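Local coordinates for protein acyl-homoserine-lactone synthase (Pseudomonas aeruginosa, PDB 1RO5) that makes the quorum-sensing signal N-(3-oxododecanoyl)homoserine lactone from an acyl carrier protein-bound fatty acyl chain and S-adenosylmethionine, at residues 77-82 against 99-104. Residues are numbered along the deposited sequence; the frame is centred on the assembly and turned at random.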
loop_
_atom_site.group_PDB
_atom_site.type_symbol
_atom_site.label_atom_id
_atom_site.label_comp_id
_atom_site.label_asym_id
_atom_site.label_seq_id
_atom_site.Cartn_x
_atom_site.Cartn_y
_atom_site.Cartn_z
ATOM N N PRO A 77 -13.911 4.811 -6.366
ATOM C CA PRO A 77 -14.136 4.377 -4.987
ATOM C C PRO A 77 -12.814 3.815 -4.371
ATOM O O PRO A 77 -12.036 3.217 -5.128
ATOM C CB PRO A 77 -15.190 3.245 -5.132
ATOM C CG PRO A 77 -15.754 3.451 -6.523
ATOM C CD PRO A 77 -14.599 3.965 -7.365
ATOM N N TYR A 78 -12.576 4.052 -3.067
ATOM C CA TYR A 78 -11.392 3.555 -2.405
ATOM C C TYR A 78 -11.709 3.305 -0.945
ATOM O O TYR A 78 -12.764 3.738 -0.484
ATOM C CB TYR A 78 -10.176 4.485 -2.657
ATOM C CG TYR A 78 -10.304 5.869 -2.110
ATOM C CD1 TYR A 78 -9.743 6.194 -0.904
ATOM C CD2 TYR A 78 -11.015 6.847 -2.818
ATOM C CE1 TYR A 78 -9.822 7.442 -0.399
ATOM C CE2 TYR A 78 -11.123 8.145 -2.318
ATOM C CZ TYR A 78 -10.449 8.415 -1.110
ATOM O OH TYR A 78 -10.543 9.681 -0.536
ATOM N N MET A 79 -10.887 2.507 -0.236
ATOM C CA MET A 79 -11.324 1.898 1.045
ATOM C C MET A 79 -11.484 3.035 2.108
ATOM O O MET A 79 -12.358 2.947 2.966
ATOM C CB MET A 79 -10.291 0.884 1.587
ATOM C CG MET A 79 -9.966 -0.259 0.604
ATOM S SD MET A 79 -9.114 -1.649 1.297
ATOM C CE MET A 79 -10.654 -2.473 2.174
ATOM N N LEU A 80 -10.719 4.130 2.048
ATOM C CA LEU A 80 -10.800 5.116 3.158
ATOM C C LEU A 80 -12.203 5.777 3.037
ATOM O O LEU A 80 -12.869 5.993 4.030
ATOM C CB LEU A 80 -9.764 6.226 3.016
ATOM C CG LEU A 80 -9.434 7.163 4.135
ATOM C CD1 LEU A 80 -8.611 8.368 3.844
ATOM C CD2 LEU A 80 -10.194 7.138 5.428
ATOM N N LYS A 81 -12.607 6.032 1.805
ATOM C CA LYS A 81 -13.840 6.770 1.519
ATOM C C LYS A 81 -15.007 5.843 1.654
ATOM O O LYS A 81 -16.052 6.260 2.179
ATOM C CB LYS A 81 -13.828 7.361 0.111
ATOM C CG LYS A 81 -15.067 8.209 -0.245
ATOM C CD LYS A 81 -15.452 8.511 -1.714
ATOM C CE LYS A 81 -14.811 9.703 -2.371
ATOM N NZ LYS A 81 -14.314 9.303 -3.821
ATOM N N ASN A 82 -14.864 4.570 1.223
ATOM C CA ASN A 82 -16.069 3.770 1.123
ATOM C C ASN A 82 -16.121 2.595 2.025
ATOM O O ASN A 82 -17.115 1.915 1.957
ATOM C CB ASN A 82 -16.285 3.317 -0.321
ATOM C CG ASN A 82 -16.442 4.483 -1.278
ATOM O OD1 ASN A 82 -15.524 4.846 -2.058
ATOM N ND2 ASN A 82 -17.557 5.138 -1.172
ATOM N N ILE A 99 -3.995 12.299 -6.219
ATOM C CA ILE A 99 -3.901 11.561 -4.989
ATOM C C ILE A 99 -4.411 10.085 -5.212
ATOM O O ILE A 99 -5.474 9.898 -5.838
ATOM C CB ILE A 99 -4.756 12.310 -3.910
ATOM C CG1 ILE A 99 -4.261 13.815 -3.793
ATOM C CG2 ILE A 99 -4.801 11.470 -2.581
ATOM C CD1 ILE A 99 -5.177 14.740 -2.916
ATOM N N TRP A 100 -3.704 9.108 -4.630
ATOM C CA TRP A 100 -4.019 7.719 -4.711
ATOM C C TRP A 100 -4.104 7.183 -3.317
ATOM O O TRP A 100 -3.522 7.711 -2.379
ATOM C CB TRP A 100 -2.867 6.988 -5.457
ATOM C CG TRP A 100 -2.801 7.124 -6.937
ATOM C CD1 TRP A 100 -3.752 7.609 -7.766
ATOM C CD2 TRP A 100 -1.700 6.753 -7.775
ATOM N NE1 TRP A 100 -3.338 7.503 -9.082
ATOM C CE2 TRP A 100 -2.070 7.007 -9.098
ATOM C CE3 TRP A 100 -0.426 6.251 -7.526
ATOM C CZ2 TRP A 100 -1.247 6.752 -10.152
ATOM C CZ3 TRP A 100 0.376 5.992 -8.553
ATOM C CH2 TRP A 100 -0.036 6.232 -9.872
ATOM N N GLU A 101 -4.787 6.088 -3.182
ATOM C CA GLU A 101 -4.898 5.377 -1.959
ATOM C C GLU A 101 -4.141 4.071 -2.008
ATOM O O GLU A 101 -4.116 3.391 -3.071
ATOM C CB GLU A 101 -6.379 5.023 -1.680
ATOM C CG GLU A 101 -6.433 4.345 -0.305
ATOM C CD GLU A 101 -7.661 3.474 -0.007
ATOM O OE1 GLU A 101 -8.157 2.766 -0.884
ATOM O OE2 GLU A 101 -8.040 3.452 1.133
ATOM N N LEU A 102 -3.443 3.766 -0.901
ATOM C CA LEU A 102 -2.794 2.490 -0.731
ATOM C C LEU A 102 -3.669 1.644 0.199
ATOM O O LEU A 102 -4.240 2.157 1.213
ATOM C CB LEU A 102 -1.427 2.633 -0.098
ATOM C CG LEU A 102 -0.476 3.659 -0.677
ATOM C CD1 LEU A 102 0.750 3.609 0.131
ATOM C CD2 LEU A 102 -0.219 3.279 -2.157
ATOM N N SER A 103 -3.649 0.317 -0.053
ATOM C CA SER A 103 -4.393 -0.604 0.755
ATOM C C SER A 103 -3.845 -1.981 0.694
ATOM O O SER A 103 -3.029 -2.276 -0.156
ATOM C CB SER A 103 -5.901 -0.568 0.344
ATOM O OG SER A 103 -6.137 -1.034 -0.963
ATOM N N ARG A 104 -4.261 -2.872 1.585
ATOM C CA ARG A 104 -3.830 -4.292 1.464
ATOM C C ARG A 104 -2.321 -4.515 1.464
ATOM O O ARG A 104 -1.821 -5.267 0.637
ATOM C CB ARG A 104 -4.494 -4.987 0.251
ATOM C CG ARG A 104 -6.034 -5.034 0.296
ATOM C CD ARG A 104 -6.460 -5.793 1.542
ATOM N NE ARG A 104 -7.877 -6.162 1.638
ATOM C CZ ARG A 104 -8.748 -5.712 2.584
ATOM N NH1 ARG A 104 -8.420 -4.836 3.564
ATOM N NH2 ARG A 104 -9.959 -6.178 2.588
#
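Glu-101 reaches out from its strand to the first turn of helix 79-82, where its carboxylate receives two backbone N-H groups. With CG anti to the backbone N (chi1 -176°) and the chain extended beyond it, the side chain spans the gap between strand and helix. OE1 takes the N-H of Met-79 on its syn side at 2.8 Å from N, with the donor 32° out of the carboxylate plane; OE2 accepts a weaker, more bent bond from Leu-80 N at 2.9 Å. The buried carboxylate thus meets the N-terminal end of the short helix. The strand belongs to the central sheet of the alpha-beta-alpha sandwich, paired antiparallel with 64-73 and parallel with 139-145, and the helix packs against this sheet.

Tyr-78, at the N-cap position, turns its ring edge to the acid: CD1 lies 3.5 Å from Glu-101 CD, the ring and carboxylate planes 77° apart, while its hydroxyl bonds to Pro-94 O. The Met-79 side chain reaches farther along the strand, bringing SD to 3.5 Å from Ser-103 CB. A bend at the last torsion carries CE over one face of the Arg-104 guanidinium, 3.5 Å from NH1; that group also salt-bridges Glu-45 and donates to Trp-36 O.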